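Local coordinates for protein APL1 (Anopheles gambiae, PDB 3O6N) that partners the leucine-rich-repeat protein LRIM1 in a complex that regulates complement-like immunity in the mosquito, probably using its repeat domain for protein binding, at residues N45-V50 and S67-L73; S199-I205 and I217-P223; I294-L300 and Q316-E321; H27-Q31 and R58-A62. One frame throughout, in Å; residues are numbered along the deposited sequence. Where two conformers were deposited one is given.

Overall arrangement
All four contacts join successive turns of one curved leucine-rich-repeat solenoid. Contacts 1 and 4 sit near the N-terminal end, their nearest atoms about 5 Å apart and their segments alternating along the chain. Contact 2 lies nearer the middle, and contact 3 is on the other side of the chain's centre from contact 1, their centres about 55 Å apart. Contacts 1 and 3 both lead into the long run of parallel strands, whereas contact 2 is a separate two-stranded pairing. Contacts 1, 2 and 3 are partly buried; contact 4 is a surface contact. Backbone bonds dominate contact 2; contact 1 adds waters and a ring stacked under an amide, contact 3 side-chain bonds; contact 4 has one backbone bond.

Contact 1 (N45-V50 and S67-L73); sequences NNQKIV and SFRQVEL
Asn-45 lies over one face of the Phe-68 ring, its CB 3.5 Å from the ring centroid in a CH-pi contact only 9° off the normal. Its amide stacks on the same ring, the two planes 17° apart; OD1 is held by the backbone N of Phe-39, and ND2 donates to Ser-67 O (3.0 Å) from above that carbonyl's plane. Gln-47, bent at chi2 (82°), brings OE1 obliquely to within 3.2 Å of Phe-68 CE1. Lys-48 O takes two backbone donors, Glu-72 N at 2.8 Å on a lone pair and Leu-73 N at 3.0 Å, while Val-50 N reaches Leu-73 O. This is the parallel pairing by which consecutive leucine-rich repeats stack their strands, Ile-49 beside Leu-73. Two waters fill in where the chains diverge: one links Asn-45 O to Arg-69 N, the other joins Asn-45 O and Gln-47 O to Gln-70 N. Val-50 CG2 meets Val-71 CG2 at 3.7 Å. Lys-48 and Glu-72 run side by side, with a long salt bridge from NZ to OE2.

Contact 2 (S199-I205 and I217-P223); sequences STLAIPI and INVVRGP
A two-stranded parallel pairing between neighbouring turns of the solenoid brings strand 200-202 alongside strand 219-221, with Leu-201 next to Val-220 and Ala-202 next to Arg-221. Leu-201 N donates to Val-219 O (2.9 Å), Arg-221 N to Leu-201 O (2.8 Å), and Ile-203 N to Arg-221 O (2.8 Å). At the Ser-199 end, Asn-218 N reaches Ser-199 O; past Arg-221, a water bridges Ile-203 O and Pro-223 O. The pairing is separate from the long run of repeat strands, whose member 209-211 supplies Leu-210 against Leu-201 and Ile-203. On that inward side Ile-217 CD1 packs on Leu-201 CB, and Ile-203 CD1 crosses to Val-220 CG1 (3.7 Å); with CG1 of Ile-203 beside its backbone N (chi1 -61°), the chain tip leads to the valine. On the other face the Arg-221 chain bends at chi3 (-70°), laying its guanidinium over Ala-202 CB. Farther along, Ile-205 CD1 meets Pro-223 CG at 3.5 Å, the side chains crossing roughly at right angles.

Contact 3 (I294-L300 and Q316-E321); sequences IPTLKVL and QFDRLE
Gln-316, in helix 314-317, reaches to the backbone of Ile-294. From CB its chain leaves with CG opposite the backbone N (chi1 -180°), then bends at chi2 (67°), which carries CD against Leu-297 CD2 and over to the Ile-294 peptide groups. There OE1 accepts from Ile-294 N at 2.7 Å, almost straight, and also touches Ile-294 CB; NE2 donates to Ile-294 O at 3.2 Å and passes Leu-297 CB. The carboxamide is thus fixed in rotation by one bond at each end. Ile-294 O is gripped twice, for Leu-297 N, closing the type I turn 294-297, reaches it from the opposite face of its plane. In this leucine-rich repeat solenoid the turn leads into strand 299-301, and the segment 316-321 leads into the next strand, 322-324; Glu-321 N to Lys-298 O (2.9 Å) begins their pairing. Arg-319 holds the turn as well: NE (3.1 Å) and NH2 (3.0 Å) grip Pro-295 O side-on. Inside, Leu-320 divides its two methyls, CD2 lying 3.7 Å from Leu-297 CG and CD1 the same distance from Leu-300 CB, while Leu-300 CD2 comes to the edge of the Phe-317 ring. On the outer side a water joins Lys-298 NZ to Arg-319 O, and Lys-298 NZ forms a long salt bridge with Glu-321 OE2.

Contact 4 (H27-Q31 and R58-A62); sequences HIDMQ and RKLPA
Arg-58 N donates to Ile-28 O at 2.8 Å, a fairly straight bond (165°) and the one hydrogen bond between the segments. It comes where strand 27-28 ends and just ahead of strand 59-60, on successive turns at the N-terminal end of the leucine-rich-repeat solenoid; Ile-28 also bonds through its backbone to Thr-56. The side chain of Ile-28 goes to the buried side, CD1 meeting Pro-61 CG at 3.9 Å while CG2 lies near Lys-59 O. Phe-37 touches both Ile-28 and Pro-61. Arg-58 passes Asp-29 with its aliphatic part, CG being 3.9 Å from Asp-29 CA, and its extended chain, CG to NE, carries the guanidinium past the aspartate to Gln-80, which takes a bond from NH1. Met-30, bent at chi2 (-72°), brings SD to 3.7 Å from Arg-58 O, though Met-30 is poorly ordered and its position less certain. With Arg-58 NE still 6.1 Å from Asp-29 OD2, the opposite charges probably add only a diffuse attraction, and the join rests on one backbone bond and a small apolar patch.

Contact 1 (N45-V50 and S67-L73)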
loop_
_atom_site.group_PDB
_atom_site.type_symbol
_atom_site.label_atom_id
_atom_site.label_comp_id
_atom_site.label_asym_id
_atom_site.label_seq_id
_atom_site.Cartn_x
_atom_site.Cartn_y
_atom_site.Cartn_z
ATOM N N ASN A 45 -8.485 -19.810 -35.158
ATOM C CA ASN A 45 -8.242 -19.454 -33.767
ATOM C C ASN A 45 -8.232 -17.937 -33.611
ATOM O O ASN A 45 -7.205 -17.334 -33.299
ATOM C CB ASN A 45 -6.917 -20.046 -33.287
ATOM C CG ASN A 45 -6.784 -21.524 -33.621
ATOM O OD1 ASN A 45 -7.719 -22.303 -33.431
ATOM N ND2 ASN A 45 -5.619 -21.914 -34.129
ATOM N N ASN A 46 -9.387 -17.325 -33.841
ATOM C CA ASN A 46 -9.491 -15.874 -33.862
ATOM C C ASN A 46 -9.981 -15.309 -32.536
ATOM O O ASN A 46 -10.325 -14.130 -32.446
ATOM C CB ASN A 46 -10.425 -15.434 -34.989
ATOM C CG ASN A 46 -11.853 -15.891 -34.769
ATOM O OD1 ASN A 46 -12.113 -16.801 -33.981
ATOM N ND2 ASN A 46 -12.789 -15.260 -35.466
ATOM N N GLN A 47 -10.018 -16.154 -31.511
ATOM C CA GLN A 47 -10.487 -15.729 -30.196
ATOM C C GLN A 47 -9.576 -14.659 -29.592
ATOM O O GLN A 47 -8.353 -14.708 -29.738
ATOM C CB GLN A 47 -10.628 -16.927 -29.252
ATOM C CG GLN A 47 -11.793 -17.860 -29.586
ATOM C CD GLN A 47 -11.469 -18.858 -30.688
ATOM O OE1 GLN A 47 -10.304 -19.116 -30.991
ATOM N NE2 GLN A 47 -12.506 -19.427 -31.290
ATOM N N LYS A 48 -10.184 -13.694 -28.911
ATOM C CA LYS A 48 -9.453 -12.555 -28.368
ATOM C C LYS A 48 -9.261 -12.647 -26.856
ATOM O O LYS A 48 -8.361 -12.020 -26.300
ATOM C CB LYS A 48 -10.172 -11.251 -28.720
ATOM C CG LYS A 48 -10.287 -10.985 -30.212
ATOM C CD LYS A 48 -10.985 -9.660 -30.474
ATOM C CE LYS A 48 -10.932 -9.285 -31.945
ATOM N NZ LYS A 48 -11.499 -7.929 -32.185
ATOM N N ILE A 49 -10.114 -13.423 -26.197
ATOM C CA ILE A 49 -10.052 -13.566 -24.746
ATOM C C ILE A 49 -9.778 -15.020 -24.388
ATOM O O ILE A 49 -10.576 -15.906 -24.692
ATOM C CB ILE A 49 -11.363 -13.116 -24.070
ATOM C CG1 ILE A 49 -11.988 -11.937 -24.824
ATOM C CG2 ILE A 49 -11.118 -12.764 -22.612
ATOM C CD1 ILE A 49 -11.129 -10.699 -24.863
ATOM N N VAL A 50 -8.642 -15.268 -23.749
ATOM C CA VAL A 50 -8.217 -16.636 -23.493
ATOM C C VAL A 50 -7.996 -16.904 -22.014
ATOM O O VAL A 50 -7.237 -16.199 -21.352
ATOM C CB VAL A 50 -6.920 -16.974 -24.252
ATOM C CG1 VAL A 50 -6.387 -18.332 -23.814
ATOM C CG2 VAL A 50 -7.166 -16.940 -25.750
ATOM N N SER A 67 -0.453 -20.553 -32.334
ATOM C CA SER A 67 -1.724 -20.946 -32.935
ATOM C C SER A 67 -2.807 -19.890 -32.741
ATOM O O SER A 67 -3.667 -19.711 -33.601
ATOM C CB SER A 67 -2.201 -22.282 -32.364
ATOM O OG SER A 67 -1.309 -23.325 -32.703
ATOM N N PHE A 68 -2.770 -19.205 -31.604
ATOM C CA PHE A 68 -3.718 -18.133 -31.326
ATOM C C PHE A 68 -3.016 -16.785 -31.416
ATOM O O PHE A 68 -2.397 -16.335 -30.453
ATOM C CB PHE A 68 -4.346 -18.327 -29.945
ATOM C CG PHE A 68 -5.315 -19.472 -29.883
ATOM C CD1 PHE A 68 -6.677 -19.239 -29.758
ATOM C CD2 PHE A 68 -4.871 -20.783 -29.969
ATOM C CE1 PHE A 68 -7.577 -20.293 -29.710
ATOM C CE2 PHE A 68 -5.764 -21.841 -29.922
ATOM C CZ PHE A 68 -7.118 -21.595 -29.792
ATOM N N ARG A 69 -3.115 -16.146 -32.580
ATOM C CA ARG A 69 -2.338 -14.941 -32.862
ATOM C C ARG A 69 -3.149 -13.646 -32.821
ATOM O O ARG A 69 -2.670 -12.597 -33.254
ATOM C CB ARG A 69 -1.639 -15.069 -34.218
ATOM C CG ARG A 69 -0.737 -16.287 -34.331
ATOM C CD ARG A 69 0.098 -16.233 -35.595
ATOM N NE ARG A 69 0.960 -17.402 -35.733
ATOM C CZ ARG A 69 1.702 -17.654 -36.806
ATOM N NH1 ARG A 69 1.688 -16.816 -37.834
ATOM N NH2 ARG A 69 2.458 -18.743 -36.853
ATOM N N GLN A 70 -4.367 -13.715 -32.299
ATOM C CA GLN A 70 -5.210 -12.529 -32.201
ATOM C C GLN A 70 -5.683 -12.295 -30.767
ATOM O O GLN A 70 -6.682 -11.612 -30.535
ATOM C CB GLN A 70 -6.402 -12.642 -33.151
ATOM C CG GLN A 70 -5.996 -12.802 -34.611
ATOM C CD GLN A 70 -7.149 -13.217 -35.501
ATOM O OE1 GLN A 70 -8.255 -12.687 -35.394
ATOM N NE2 GLN A 70 -6.899 -14.177 -36.383
ATOM N N VAL A 71 -4.959 -12.863 -29.809
ATOM C CA VAL A 71 -5.316 -12.732 -28.402
ATOM C C VAL A 71 -5.080 -11.307 -27.906
ATOM O O VAL A 71 -4.028 -10.719 -28.155
ATOM C CB VAL A 71 -4.515 -13.713 -27.521
ATOM C CG1 VAL A 71 -4.890 -13.543 -26.055
ATOM C CG2 VAL A 71 -4.750 -15.152 -27.974
ATOM N N GLU A 72 -6.069 -10.755 -27.212
ATOM C CA GLU A 72 -5.960 -9.410 -26.659
ATOM C C GLU A 72 -5.831 -9.469 -25.143
ATOM O O GLU A 72 -5.113 -8.672 -24.539
ATOM C CB GLU A 72 -7.169 -8.562 -27.058
ATOM C CG GLU A 72 -7.304 -8.361 -28.559
ATOM C CD GLU A 72 -8.469 -7.465 -28.929
ATOM O OE1 GLU A 72 -9.319 -7.198 -28.052
ATOM O OE2 GLU A 72 -8.534 -7.026 -30.097
ATOM N N LEU A 73 -6.531 -10.424 -24.539
ATOM C CA LEU A 73 -6.452 -10.654 -23.102
ATOM C C LEU A 73 -6.095 -12.110 -22.833
ATOM O O LEU A 73 -6.860 -13.018 -23.157
ATOM C CB LEU A 73 -7.780 -10.303 -22.428
ATOM C CG LEU A 73 -7.808 -10.237 -20.897
ATOM C CD1 LEU A 73 -9.034 -9.474 -20.420
ATOM C CD2 LEU A 73 -7.755 -11.625 -20.268
HETATM O O HOH W 1 -4.862 -17.167 -34.743
HETATM O O HOH W 2 -6.108 -15.770 -31.233
#

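Contact 2 (S199-I205 and I217-P223)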
loop_
_atom_site.group_PDB
_atom_site.type_symbol
_atom_site.label_atom_id
_atom_site.label_comp_id
_atom_site.label_asym_id
_atom_site.label_seq_id
_atom_site.Cartn_x
_atom_site.Cartn_y
_atom_site.Cartn_z
ATOM N N SER A 199 14.890 2.330 2.479
ATOM C CA SER A 199 15.346 3.253 3.512
ATOM C C SER A 199 15.056 4.714 3.155
ATOM O O SER A 199 15.021 5.581 4.029
ATOM C CB SER A 199 16.836 3.049 3.792
ATOM O OG SER A 199 17.590 3.226 2.608
ATOM N N THR A 200 14.818 4.965 1.868
ATOM C CA THR A 200 14.538 6.307 1.355
ATOM C C THR A 200 13.313 6.309 0.441
ATOM O O THR A 200 13.150 5.410 -0.385
ATOM C CB THR A 200 15.736 6.853 0.548
ATOM O OG1 THR A 200 16.900 6.886 1.382
ATOM C CG2 THR A 200 15.441 8.250 0.030
ATOM N N LEU A 201 12.458 7.321 0.572
ATOM C CA LEU A 201 11.251 7.391 -0.241
ATOM C C LEU A 201 11.200 8.710 -0.992
ATOM O O LEU A 201 11.017 9.761 -0.384
ATOM C CB LEU A 201 9.995 7.247 0.626
ATOM C CG LEU A 201 8.659 7.248 -0.126
ATOM C CD1 LEU A 201 8.579 6.060 -1.080
ATOM C CD2 LEU A 201 7.475 7.231 0.848
ATOM N N ALA A 202 11.390 8.652 -2.307
ATOM C CA ALA A 202 11.154 9.813 -3.152
ATOM C C ALA A 202 9.740 9.711 -3.697
ATOM O O ALA A 202 9.387 8.734 -4.353
ATOM C CB ALA A 202 12.174 9.877 -4.302
ATOM N N ILE A 203 8.924 10.710 -3.393
ATOM C CA ILE A 203 7.529 10.721 -3.815
ATOM C C ILE A 203 7.375 11.528 -5.101
ATOM O O ILE A 203 7.753 12.700 -5.151
ATOM C CB ILE A 203 6.631 11.297 -2.695
ATOM C CG1 ILE A 203 6.746 10.426 -1.438
ATOM C CG2 ILE A 203 5.185 11.410 -3.157
ATOM C CD1 ILE A 203 5.912 10.909 -0.259
ATOM N N PRO A 204 6.834 10.895 -6.156
ATOM C CA PRO A 204 6.673 11.558 -7.454
ATOM C C PRO A 204 5.619 12.654 -7.395
ATOM O O PRO A 204 4.865 12.737 -6.429
ATOM C CB PRO A 204 6.229 10.420 -8.381
ATOM C CG PRO A 204 5.577 9.438 -7.478
ATOM C CD PRO A 204 6.305 9.520 -6.164
ATOM N N ILE A 205 5.567 13.477 -8.436
ATOM C CA ILE A 205 4.846 14.745 -8.397
ATOM C C ILE A 205 3.328 14.633 -8.315
ATOM O O ILE A 205 2.671 15.521 -7.762
ATOM C CB ILE A 205 5.199 15.616 -9.632
ATOM C CG1 ILE A 205 4.601 17.010 -9.494
ATOM C CG2 ILE A 205 4.716 14.944 -10.913
ATOM C CD1 ILE A 205 5.451 17.955 -8.696
ATOM N N ILE A 217 12.058 3.125 6.154
ATOM C CA ILE A 217 12.219 4.469 5.621
ATOM C C ILE A 217 12.524 5.482 6.716
ATOM O O ILE A 217 11.838 5.531 7.735
ATOM C CB ILE A 217 10.959 4.891 4.844
ATOM C CG1 ILE A 217 10.786 3.995 3.608
ATOM C CG2 ILE A 217 11.041 6.354 4.437
ATOM C CD1 ILE A 217 9.406 4.073 2.984
ATOM N N ASN A 218 13.563 6.286 6.504
ATOM C CA ASN A 218 13.926 7.316 7.472
ATOM C C ASN A 218 14.005 8.696 6.830
ATOM O O ASN A 218 14.243 9.694 7.508
ATOM C CB ASN A 218 15.247 6.967 8.170
ATOM C CG ASN A 218 16.392 6.770 7.193
ATOM O OD1 ASN A 218 16.491 7.464 6.182
ATOM N ND2 ASN A 218 17.260 5.811 7.489
ATOM N N VAL A 219 13.807 8.738 5.516
ATOM C CA VAL A 219 13.842 9.988 4.771
ATOM C C VAL A 219 12.761 10.034 3.695
ATOM O O VAL A 219 12.609 9.095 2.911
ATOM C CB VAL A 219 15.213 10.191 4.096
ATOM C CG1 VAL A 219 15.182 11.412 3.187
ATOM C CG2 VAL A 219 16.303 10.326 5.147
ATOM N N VAL A 220 12.002 11.127 3.674
ATOM C CA VAL A 220 11.028 11.373 2.614
ATOM C C VAL A 220 11.439 12.593 1.785
ATOM O O VAL A 220 11.717 13.656 2.343
ATOM C CB VAL A 220 9.617 11.581 3.195
ATOM C CG1 VAL A 220 8.608 11.824 2.076
ATOM C CG2 VAL A 220 9.209 10.371 4.032
ATOM N N ARG A 221 11.490 12.432 0.463
ATOM C CA ARG A 221 11.891 13.512 -0.445
ATOM C C ARG A 221 10.910 13.675 -1.607
ATOM O O ARG A 221 10.126 12.774 -1.898
ATOM C CB ARG A 221 13.285 13.244 -1.025
ATOM C CG ARG A 221 14.408 13.198 -0.007
ATOM C CD ARG A 221 15.769 13.044 -0.682
ATOM N NE ARG A 221 15.965 11.726 -1.286
ATOM C CZ ARG A 221 15.921 11.480 -2.593
ATOM N NH1 ARG A 221 15.689 12.464 -3.453
ATOM N NH2 ARG A 221 16.112 10.246 -3.043
ATOM N N GLY A 222 10.974 14.816 -2.283
ATOM C CA GLY A 222 10.158 15.036 -3.463
ATOM C C GLY A 222 9.530 16.417 -3.522
ATOM O O GLY A 222 9.458 17.118 -2.516
ATOM N N PRO A 223 9.052 16.805 -4.712
ATOM C CA PRO A 223 8.461 18.122 -4.967
ATOM C C PRO A 223 7.060 18.257 -4.381
ATOM O O PRO A 223 6.419 17.252 -4.069
ATOM C CB PRO A 223 8.382 18.167 -6.493
ATOM C CG PRO A 223 8.198 16.742 -6.886
ATOM C CD PRO A 223 9.031 15.950 -5.911
HETATM O O HOH W 3 6.778 14.592 -3.470
#

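Contact 3 (I294-L300 and Q316-E321)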
loop_
_atom_site.group_PDB
_atom_site.type_symbol
_atom_site.label_atom_id
_atom_site.label_comp_id
_atom_site.label_asym_id
_atom_site.label_seq_id
_atom_site.Cartn_x
_atom_site.Cartn_y
_atom_site.Cartn_z
ATOM N N ILE A 294 -5.751 21.797 13.189
ATOM C CA ILE A 294 -6.100 21.359 11.845
ATOM C C ILE A 294 -7.620 21.321 11.786
ATOM O O ILE A 294 -8.243 20.422 12.350
ATOM C CB ILE A 294 -5.514 19.964 11.556
ATOM C CG1 ILE A 294 -4.001 19.977 11.790
ATOM C CG2 ILE A 294 -5.851 19.514 10.134
ATOM C CD1 ILE A 294 -3.383 18.610 11.917
ATOM N N PRO A 295 -8.220 22.318 11.121
ATOM C CA PRO A 295 -9.668 22.563 11.130
ATOM C C PRO A 295 -10.487 21.360 10.679
ATOM O O PRO A 295 -11.549 21.088 11.242
ATOM C CB PRO A 295 -9.835 23.705 10.123
ATOM C CG PRO A 295 -8.513 24.377 10.080
ATOM C CD PRO A 295 -7.499 23.298 10.292
ATOM N N THR A 296 -9.992 20.651 9.671
ATOM C CA THR A 296 -10.741 19.565 9.049
ATOM C C THR A 296 -10.536 18.204 9.716
ATOM O O THR A 296 -11.154 17.219 9.308
ATOM C CB THR A 296 -10.364 19.428 7.555
ATOM O OG1 THR A 296 -8.939 19.348 7.438
ATOM C CG2 THR A 296 -10.855 20.630 6.765
ATOM N N LEU A 297 -9.681 18.139 10.733
ATOM C CA LEU A 297 -9.318 16.847 11.320
ATOM C C LEU A 297 -10.497 16.174 12.036
ATOM O O LEU A 297 -11.214 16.815 12.810
ATOM C CB LEU A 297 -8.125 16.991 12.272
ATOM C CG LEU A 297 -7.353 15.701 12.564
ATOM C CD1 LEU A 297 -6.701 15.160 11.286
ATOM C CD2 LEU A 297 -6.311 15.917 13.653
ATOM N N LYS A 298 -10.681 14.882 11.768
ATOM C CA LYS A 298 -11.778 14.102 12.336
ATOM C C LYS A 298 -11.269 12.960 13.207
ATOM O O LYS A 298 -11.898 12.599 14.203
ATOM C CB LYS A 298 -12.656 13.518 11.223
ATOM C CG LYS A 298 -13.348 14.550 10.346
ATOM C CD LYS A 298 -14.235 15.474 11.165
ATOM C CE LYS A 298 -14.962 16.473 10.276
ATOM N NZ LYS A 298 -15.719 17.493 11.053
ATOM N N VAL A 299 -10.143 12.374 12.820
ATOM C CA VAL A 299 -9.608 11.214 13.531
ATOM C C VAL A 299 -8.155 11.456 13.914
ATOM O O VAL A 299 -7.335 11.817 13.071
ATOM C CB VAL A 299 -9.714 9.919 12.686
ATOM C CG1 VAL A 299 -9.082 8.739 13.421
ATOM C CG2 VAL A 299 -11.169 9.616 12.335
ATOM N N LEU A 300 -7.845 11.270 15.193
ATOM C CA LEU A 300 -6.487 11.451 15.680
ATOM C C LEU A 300 -6.133 10.295 16.600
ATOM O O LEU A 300 -6.722 10.135 17.670
ATOM C CB LEU A 300 -6.346 12.793 16.416
ATOM C CG LEU A 300 -4.955 13.179 16.934
ATOM C CD1 LEU A 300 -3.915 13.142 15.821
ATOM C CD2 LEU A 300 -4.980 14.554 17.595
ATOM N N GLN A 316 -8.029 21.535 19.429
ATOM C CA GLN A 316 -7.932 20.506 18.400
ATOM C C GLN A 316 -8.874 19.345 18.719
ATOM O O GLN A 316 -9.610 18.872 17.850
ATOM C CB GLN A 316 -6.493 19.997 18.266
ATOM C CG GLN A 316 -6.317 18.922 17.202
ATOM C CD GLN A 316 -6.539 19.449 15.795
ATOM O OE1 GLN A 316 -5.595 19.854 15.120
ATOM N NE2 GLN A 316 -7.791 19.445 15.347
ATOM N N PHE A 317 -8.841 18.891 19.969
ATOM C CA PHE A 317 -9.666 17.766 20.412
ATOM C C PHE A 317 -11.163 18.045 20.268
ATOM O O PHE A 317 -11.937 17.150 19.926
ATOM C CB PHE A 317 -9.369 17.423 21.874
ATOM C CG PHE A 317 -7.968 16.925 22.123
ATOM C CD1 PHE A 317 -7.214 16.375 21.104
ATOM C CD2 PHE A 317 -7.409 17.009 23.392
ATOM C CE1 PHE A 317 -5.925 15.916 21.341
ATOM C CE2 PHE A 317 -6.125 16.554 23.637
ATOM C CZ PHE A 317 -5.383 16.001 22.607
ATOM N N ASP A 318 -11.560 19.284 20.546
ATOM C CA ASP A 318 -12.969 19.681 20.545
ATOM C C ASP A 318 -13.653 19.469 19.199
ATOM O O ASP A 318 -14.876 19.332 19.138
ATOM C CB ASP A 318 -13.113 21.156 20.937
ATOM C CG ASP A 318 -13.118 21.376 22.437
ATOM O OD1 ASP A 318 -13.367 20.415 23.195
ATOM O OD2 ASP A 318 -12.887 22.528 22.858
ATOM N N ARG A 319 -12.862 19.457 18.127
ATOM C CA ARG A 319 -13.389 19.368 16.768
ATOM C C ARG A 319 -13.378 17.948 16.208
ATOM O O ARG A 319 -13.894 17.706 15.117
ATOM C CB ARG A 319 -12.573 20.250 15.824
ATOM C CG ARG A 319 -12.351 21.669 16.297
ATOM C CD ARG A 319 -11.497 22.419 15.292
ATOM N NE ARG A 319 -12.098 22.396 13.961
ATOM C CZ ARG A 319 -12.909 23.340 13.496
ATOM N NH1 ARG A 319 -13.210 24.386 14.253
ATOM N NH2 ARG A 319 -13.417 23.241 12.275
ATOM N N LEU A 320 -12.775 17.015 16.936
ATOM C CA LEU A 320 -12.622 15.650 16.432
ATOM C C LEU A 320 -13.884 14.812 16.592
ATOM O O LEU A 320 -14.764 15.133 17.390
ATOM C CB LEU A 320 -11.459 14.953 17.143
ATOM C CG LEU A 320 -10.076 15.581 16.958
ATOM C CD1 LEU A 320 -9.073 14.893 17.870
ATOM C CD2 LEU A 320 -9.656 15.475 15.497
ATOM N N GLU A 321 -13.964 13.730 15.824
ATOM C CA GLU A 321 -15.013 12.746 16.009
ATOM C C GLU A 321 -14.435 11.531 16.724
ATOM O O GLU A 321 -15.114 10.898 17.524
ATOM C CB GLU A 321 -15.627 12.347 14.664
ATOM C CG GLU A 321 -16.421 13.470 14.009
ATOM C CD GLU A 321 -16.893 13.118 12.611
ATOM O OE1 GLU A 321 -16.754 11.942 12.211
ATOM O OE2 GLU A 321 -17.400 14.020 11.909
HETATM O O HOH W 4 -16.377 17.535 14.081
#

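Contact 4 (H27-Q31 and R58-A62)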
loop_
_atom_site.group_PDB
_atom_site.type_symbol
_atom_site.label_atom_id
_atom_site.label_comp_id
_atom_site.label_asym_id
_atom_site.label_seq_id
_atom_site.Cartn_x
_atom_site.Cartn_y
_atom_site.Cartn_z
ATOM N N HIS A 27 -2.989 -30.247 -19.412
ATOM C CA HIS A 27 -1.976 -30.694 -18.465
ATOM C C HIS A 27 -0.626 -30.907 -19.129
ATOM O O HIS A 27 -0.391 -31.915 -19.799
ATOM C CB HIS A 27 -2.447 -31.943 -17.719
ATOM C CG HIS A 27 -3.650 -31.699 -16.863
ATOM N ND1 HIS A 27 -3.607 -30.924 -15.725
ATOM C CD2 HIS A 27 -4.935 -32.103 -16.995
ATOM C CE1 HIS A 27 -4.811 -30.872 -15.184
ATOM N NE2 HIS A 27 -5.636 -31.580 -15.936
ATOM N N ILE A 28 0.250 -29.924 -18.948
ATOM C CA ILE A 28 1.592 -29.958 -19.503
ATOM C C ILE A 28 2.574 -29.873 -18.353
ATOM O O ILE A 28 2.493 -28.957 -17.534
ATOM C CB ILE A 28 1.840 -28.749 -20.427
ATOM C CG1 ILE A 28 0.825 -28.726 -21.571
ATOM C CG2 ILE A 28 3.269 -28.758 -20.961
ATOM C CD1 ILE A 28 0.918 -27.485 -22.432
ATOM N N ASP A 29 3.489 -30.829 -18.268
ATOM C CA ASP A 29 4.569 -30.719 -17.296
ATOM C C ASP A 29 5.873 -30.383 -18.010
ATOM O O ASP A 29 5.880 -30.137 -19.217
ATOM C CB ASP A 29 4.702 -31.988 -16.446
ATOM C CG ASP A 29 4.803 -33.244 -17.280
ATOM O OD1 ASP A 29 5.898 -33.515 -17.814
ATOM O OD2 ASP A 29 3.790 -33.967 -17.389
ATOM N N MET A 30 6.969 -30.355 -17.261
ATOM C CA MET A 30 8.265 -30.009 -17.829
ATOM C C MET A 30 8.666 -31.011 -18.911
ATOM O O MET A 30 9.229 -30.636 -19.940
ATOM C CB MET A 30 9.325 -29.964 -16.728
ATOM C CG MET A 30 8.875 -29.231 -15.471
ATOM S SD MET A 30 8.766 -27.443 -15.679
ATOM C CE MET A 30 10.370 -26.933 -15.063
ATOM N N GLN A 31 8.360 -32.282 -18.672
ATOM C CA GLN A 31 8.736 -33.359 -19.585
ATOM C C GLN A 31 7.976 -33.302 -20.908
ATOM O O GLN A 31 8.558 -33.502 -21.975
ATOM C CB GLN A 31 8.508 -34.721 -18.921
ATOM C CG GLN A 31 9.243 -34.908 -17.602
ATOM C CD GLN A 31 8.938 -36.243 -16.950
ATOM O OE1 GLN A 31 8.117 -37.017 -17.445
ATOM N NE2 GLN A 31 9.598 -36.521 -15.831
ATOM N N ARG A 58 3.229 -26.424 -16.512
ATOM C CA ARG A 58 4.437 -26.170 -15.732
ATOM C C ARG A 58 5.490 -25.424 -16.554
ATOM O O ARG A 58 6.310 -24.682 -16.010
ATOM C CB ARG A 58 4.969 -27.472 -15.128
ATOM C CG ARG A 58 3.870 -28.255 -14.410
ATOM C CD ARG A 58 4.389 -29.178 -13.319
ATOM N NE ARG A 58 3.321 -30.025 -12.784
ATOM C CZ ARG A 58 2.515 -29.686 -11.779
ATOM N NH1 ARG A 58 2.643 -28.510 -11.178
ATOM N NH2 ARG A 58 1.573 -30.528 -11.372
ATOM N N LYS A 59 5.449 -25.615 -17.868
ATOM C CA LYS A 59 6.196 -24.760 -18.783
ATOM C C LYS A 59 5.229 -24.198 -19.818
ATOM O O LYS A 59 4.489 -24.947 -20.450
ATOM C CB LYS A 59 7.325 -25.533 -19.472
ATOM C CG LYS A 59 8.048 -24.728 -20.541
ATOM C CD LYS A 59 9.273 -25.461 -21.076
ATOM C CE LYS A 59 10.009 -24.609 -22.105
ATOM N NZ LYS A 59 11.294 -25.225 -22.537
ATOM N N LEU A 60 5.222 -22.879 -19.971
ATOM C CA LEU A 60 4.372 -22.239 -20.968
ATOM C C LEU A 60 4.969 -22.433 -22.361
ATOM O O LEU A 60 6.062 -21.943 -22.640
ATOM C CB LEU A 60 4.225 -20.749 -20.662
ATOM C CG LEU A 60 3.268 -19.969 -21.566
ATOM C CD1 LEU A 60 1.824 -20.418 -21.346
ATOM C CD2 LEU A 60 3.414 -18.477 -21.332
ATOM N N PRO A 61 4.250 -23.149 -23.241
ATOM C CA PRO A 61 4.763 -23.503 -24.571
ATOM C C PRO A 61 4.530 -22.416 -25.614
ATOM O O PRO A 61 3.578 -21.648 -25.505
ATOM C CB PRO A 61 3.937 -24.740 -24.934
ATOM C CG PRO A 61 2.615 -24.496 -24.264
ATOM C CD PRO A 61 2.919 -23.729 -22.987
ATOM N N ALA A 62 5.393 -22.368 -26.624
ATOM C CA ALA A 62 5.222 -21.442 -27.737
ATOM C C ALA A 62 3.992 -21.799 -28.573
ATOM O O ALA A 62 3.429 -20.950 -29.264
ATOM C CB ALA A 62 6.468 -21.433 -28.612
#